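RcdA (Caulobacter vibrioides, PDB 3CTW) probably acts as an adaptor that helps the ClpXP protease degrade the cell-cycle regulator CtrA. Local coordinates at the interface of chains A and B. Numbering follows the deposited sequence. Chains: chain A/B, RcdA.

The interface of chains A and B. Residues chain A 82-83, 86, 91-93, 96, 100; chain B 34, 37, 71, 75, 78, 82.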
ATOM      1  N   LEU A  82       6.817  -2.376  -3.312  1.00  2.00           N
ATOM      2  CA  LEU A  82       6.227  -3.493  -4.044  1.00  2.00           C
ATOM      3  C   LEU A  82       5.489  -3.031  -5.303  1.00  2.00           C
ATOM      4  O   LEU A  82       5.513  -3.719  -6.327  1.00  2.00           O
ATOM      5  CB  LEU A  82       5.300  -4.308  -3.137  1.00  2.00           C
ATOM      6  CG  LEU A  82       5.945  -5.117  -2.016  1.00  2.00           C
ATOM      7  CD1 LEU A  82       4.874  -5.474  -1.038  1.00  2.00           C
ATOM      8  CD2 LEU A  82       6.648  -6.363  -2.534  1.00  2.00           C
ATOM      9  N   VAL A  83       4.863  -1.857  -5.223  1.00  2.00           N
ATOM     10  CA  VAL A  83       4.186  -1.260  -6.370  1.00  2.00           C
ATOM     11  C   VAL A  83       5.197  -0.831  -7.431  1.00  2.00           C
ATOM     12  O   VAL A  83       5.033  -1.129  -8.612  1.00  2.00           O
ATOM     13  CB  VAL A  83       3.292  -0.063  -5.962  1.00  2.00           C
ATOM     14  CG1 VAL A  83       2.869   0.735  -7.177  1.00  2.00           C
ATOM     15  CG2 VAL A  83       2.066  -0.549  -5.216  1.00  2.00           C
ATOM     16  N   ALA A  86       6.361  -3.823  -9.080  1.00  2.76           N
ATOM     17  CA  ALA A  86       5.319  -4.324  -9.979  1.00  2.90           C
ATOM     18  C   ALA A  86       5.307  -3.529 -11.283  1.00  3.06           C
ATOM     19  O   ALA A  86       5.040  -4.071 -12.349  1.00  2.84           O
ATOM     20  CB  ALA A  86       3.943  -4.272  -9.299  1.00  2.60           C
ATOM     21  N   GLU A  91       3.926  -5.497 -14.476  1.00  9.39           N
ATOM     22  CA  GLU A  91       2.649  -5.920 -13.918  1.00 10.07           C
ATOM     23  C   GLU A  91       1.708  -4.737 -13.722  1.00 10.24           C
ATOM     24  O   GLU A  91       0.483  -4.880 -13.798  1.00 10.52           O
ATOM     25  CB  GLU A  91       2.867  -6.660 -12.605  1.00 10.04           C
ATOM     26  CG  GLU A  91       3.475  -8.035 -12.809  1.00 11.22           C
ATOM     27  CD  GLU A  91       4.131  -8.604 -11.561  1.00 12.76           C
ATOM     28  OE1 GLU A  91       4.482  -9.804 -11.584  1.00 13.35           O
ATOM     29  OE2 GLU A  91       4.301  -7.862 -10.566  1.00 13.20           O
ATOM     30  N   MET A  92       2.286  -3.570 -13.469  1.00 10.48           N
ATOM     31  CA  MET A  92       1.521  -2.340 -13.347  1.00 10.99           C
ATOM     32  C   MET A  92       2.045  -1.275 -14.293  1.00 11.68           C
ATOM     33  O   MET A  92       3.255  -1.192 -14.524  1.00 11.98           O
ATOM     34  CB  MET A  92       1.584  -1.842 -11.916  1.00 10.95           C
ATOM     35  CG  MET A  92       0.667  -2.601 -10.987  1.00  9.93           C
ATOM     36  SD  MET A  92       0.671  -1.885  -9.357  1.00  9.64           S
ATOM     37  CE  MET A  92      -0.185  -0.322  -9.628  1.00  8.21           C
ATOM     38  N   PRO A  93       1.140  -0.455 -14.850  1.00 12.25           N
ATOM     39  CA  PRO A  93       1.548   0.551 -15.819  1.00 12.91           C
ATOM     40  C   PRO A  93       2.343   1.669 -15.152  1.00 13.53           C
ATOM     41  O   PRO A  93       2.055   2.025 -14.007  1.00 13.39           O
ATOM     42  CB  PRO A  93       0.214   1.077 -16.369  1.00 12.70           C
ATOM     43  CG  PRO A  93      -0.766   0.027 -16.049  1.00 12.67           C
ATOM     44  CD  PRO A  93      -0.321  -0.508 -14.724  1.00 12.45           C
ATOM     45  N   ALA A  96       0.371   4.430 -13.670  1.00 16.89           N
ATOM     46  CA  ALA A  96      -0.396   4.197 -12.468  1.00 16.90           C
ATOM     47  C   ALA A  96       0.570   4.239 -11.360  1.00 17.22           C
ATOM     48  O   ALA A  96       1.403   3.382 -11.247  1.00 17.51           O
ATOM     49  CB  ALA A  96      -1.012   2.887 -12.512  1.00 16.79           C
ATOM     50  N   GLU A 100      -0.471   7.858  -6.207  1.00 19.02           N
ATOM     51  CA  GLU A 100      -0.357   6.687  -5.361  1.00 19.25           C
ATOM     52  C   GLU A 100       0.471   7.023  -4.170  1.00 19.33           C
ATOM     53  O   GLU A 100       1.684   6.928  -4.205  1.00 19.38           O
ATOM     54  CB  GLU A 100       0.221   5.517  -6.137  1.00 19.12           C
ATOM     55  CG  GLU A 100      -0.726   5.041  -7.220  1.00 19.20           C
ATOM     56  CD  GLU A 100      -1.003   3.583  -7.138  1.00 20.08           C
ATOM     57  OE1 GLU A 100      -1.963   3.080  -7.735  1.00 20.33           O
ATOM     58  OE2 GLU A 100      -0.235   2.920  -6.464  1.00 19.30           O
TER
ATOM     59  N   MET B  34      -5.225  -6.375 -10.965  1.00  6.16           N
ATOM     60  CA  MET B  34      -4.151  -5.910 -11.820  1.00  6.21           C
ATOM     61  C   MET B  34      -4.661  -5.460 -13.192  1.00  5.71           C
ATOM     62  O   MET B  34      -4.117  -4.530 -13.786  1.00  5.56           O
ATOM     63  CB  MET B  34      -3.106  -7.019 -11.964  1.00  6.61           C
ATOM     64  CG  MET B  34      -2.488  -7.473 -10.638  1.00  8.02           C
ATOM     65  SD  MET B  34      -1.488  -6.166  -9.864  1.00 12.12           S
ATOM     66  CE  MET B  34      -0.027  -6.201 -10.891  1.00 11.45           C
ATOM     67  N   VAL B  37      -6.587  -1.986 -12.709  1.00  5.25           N
ATOM     68  CA  VAL B  37      -5.568  -0.955 -12.610  1.00  5.04           C
ATOM     69  C   VAL B  37      -5.039  -0.600 -13.993  1.00  5.17           C
ATOM     70  O   VAL B  37      -4.808   0.570 -14.292  1.00  5.26           O
ATOM     71  CB  VAL B  37      -4.406  -1.387 -11.665  1.00  4.95           C
ATOM     72  CG1 VAL B  37      -3.230  -0.425 -11.766  1.00  4.64           C
ATOM     73  CG2 VAL B  37      -4.899  -1.464 -10.236  1.00  4.76           C
ATOM     74  N   THR B  71      -8.861   5.878  -8.279  1.00  5.18           N
ATOM     75  CA  THR B  71      -7.451   5.546  -8.354  1.00  5.28           C
ATOM     76  C   THR B  71      -6.818   5.298  -6.978  1.00  4.92           C
ATOM     77  O   THR B  71      -5.925   4.474  -6.840  1.00  4.74           O
ATOM     78  CB  THR B  71      -6.673   6.604  -9.176  1.00  5.29           C
ATOM     79  OG1 THR B  71      -5.357   6.113  -9.436  1.00  6.46           O
ATOM     80  CG2 THR B  71      -6.582   7.936  -8.444  1.00  5.36           C
ATOM     81  N   MET B  75      -5.240   1.607  -5.675  1.00  6.53           N
ATOM     82  CA  MET B  75      -3.909   1.487  -5.085  1.00  6.89           C
ATOM     83  C   MET B  75      -3.985   0.835  -3.713  1.00  6.49           C
ATOM     84  O   MET B  75      -3.033   0.212  -3.254  1.00  6.55           O
ATOM     85  CB  MET B  75      -3.217   2.846  -5.004  1.00  7.37           C
ATOM     86  CG  MET B  75      -3.773   3.817  -3.961  1.00  8.78           C
ATOM     87  SD  MET B  75      -3.199   3.434  -2.255  1.00 12.42           S
ATOM     88  CE  MET B  75      -1.425   3.498  -2.393  1.00 10.82           C
ATOM     89  N   ALA B  78      -4.466  -2.852  -4.890  1.00  4.33           N
ATOM     90  CA  ALA B  78      -3.214  -3.262  -5.522  1.00  3.91           C
ATOM     91  C   ALA B  78      -2.110  -3.481  -4.475  1.00  3.73           C
ATOM     92  O   ALA B  78      -1.390  -4.485  -4.510  1.00  3.75           O
ATOM     93  CB  ALA B  78      -2.784  -2.228  -6.566  1.00  3.68           C
ATOM     94  N   LEU B  82      -0.538  -7.329  -3.469  1.00  2.24           N
ATOM     95  CA  LEU B  82       0.883  -7.639  -3.528  1.00  2.20           C
ATOM     96  C   LEU B  82       1.455  -8.011  -2.182  1.00  2.27           C
ATOM     97  O   LEU B  82       2.576  -8.469  -2.085  1.00  2.60           O
ATOM     98  CB  LEU B  82       1.651  -6.421  -4.037  1.00  2.00           C
ATOM     99  CG  LEU B  82       1.450  -6.097  -5.518  1.00  2.00           C
ATOM    100  CD1 LEU B  82       1.898  -4.689  -5.826  1.00  2.00           C
ATOM    101  CD2 LEU B  82       2.170  -7.137  -6.414  1.00  2.00           C
TER
HETATM  102  O   HOH W   1      -4.812   3.051  -9.328  1.00 19.99           O
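This is a mostly apolar helix-and-loop patch of a two-fold symmetric homodimer interface; the same contacts recur with the chains exchanged, so the patch counts twice towards joining the two copies, plausibly also in solution. Helix 57-88 and the loop after it in chain A pack on helices 27-44 and 57-88 of chain B. A:Met92 reaches from the loop towards both helices. Its chain runs straight through chi2 and then turns, which brings CE to B:Val37 CG1 at 3.7 Å. B:Met34 folds back twice (chi2 -66°, chi3 -75°) and lies across A:Met92, its terminal CE touching A:Met92 CG at 3.7 Å and A:Glu91 CB at 3.4 Å. Unbranched, flexible methionine suits such a place, since it can fold to fit its neighbours, whereas the rigid branch of B:Val37 offers CG1 to A:Ala96 CB as well, a small methyl that lets the helix come near. The two Leu82 residues answer each other: B:Leu82, with CG beside its backbone N (chi1 -71°), sets CD1 3.8 Å from the carbonyl A:Leu82 O, and A:Leu82 CD1 lies 3.9 Å from B:Leu82 O. A:Ala86 CB and A:Val83 CG2 flank B:Leu82 CD1. At the other end of the patch the carboxylate of A:Glu100 passes alongside B:Met75 CB, the two side chains running antiparallel. Here no N or O reaches directly across, and water 1 bridges instead. B:Thr71 suits it by offering both carbonyl O and hydroxyl OG1, each 3.1 Å from the water. The charged A:Glu100 supplies OE1 from a long 3.3 Å to water 1.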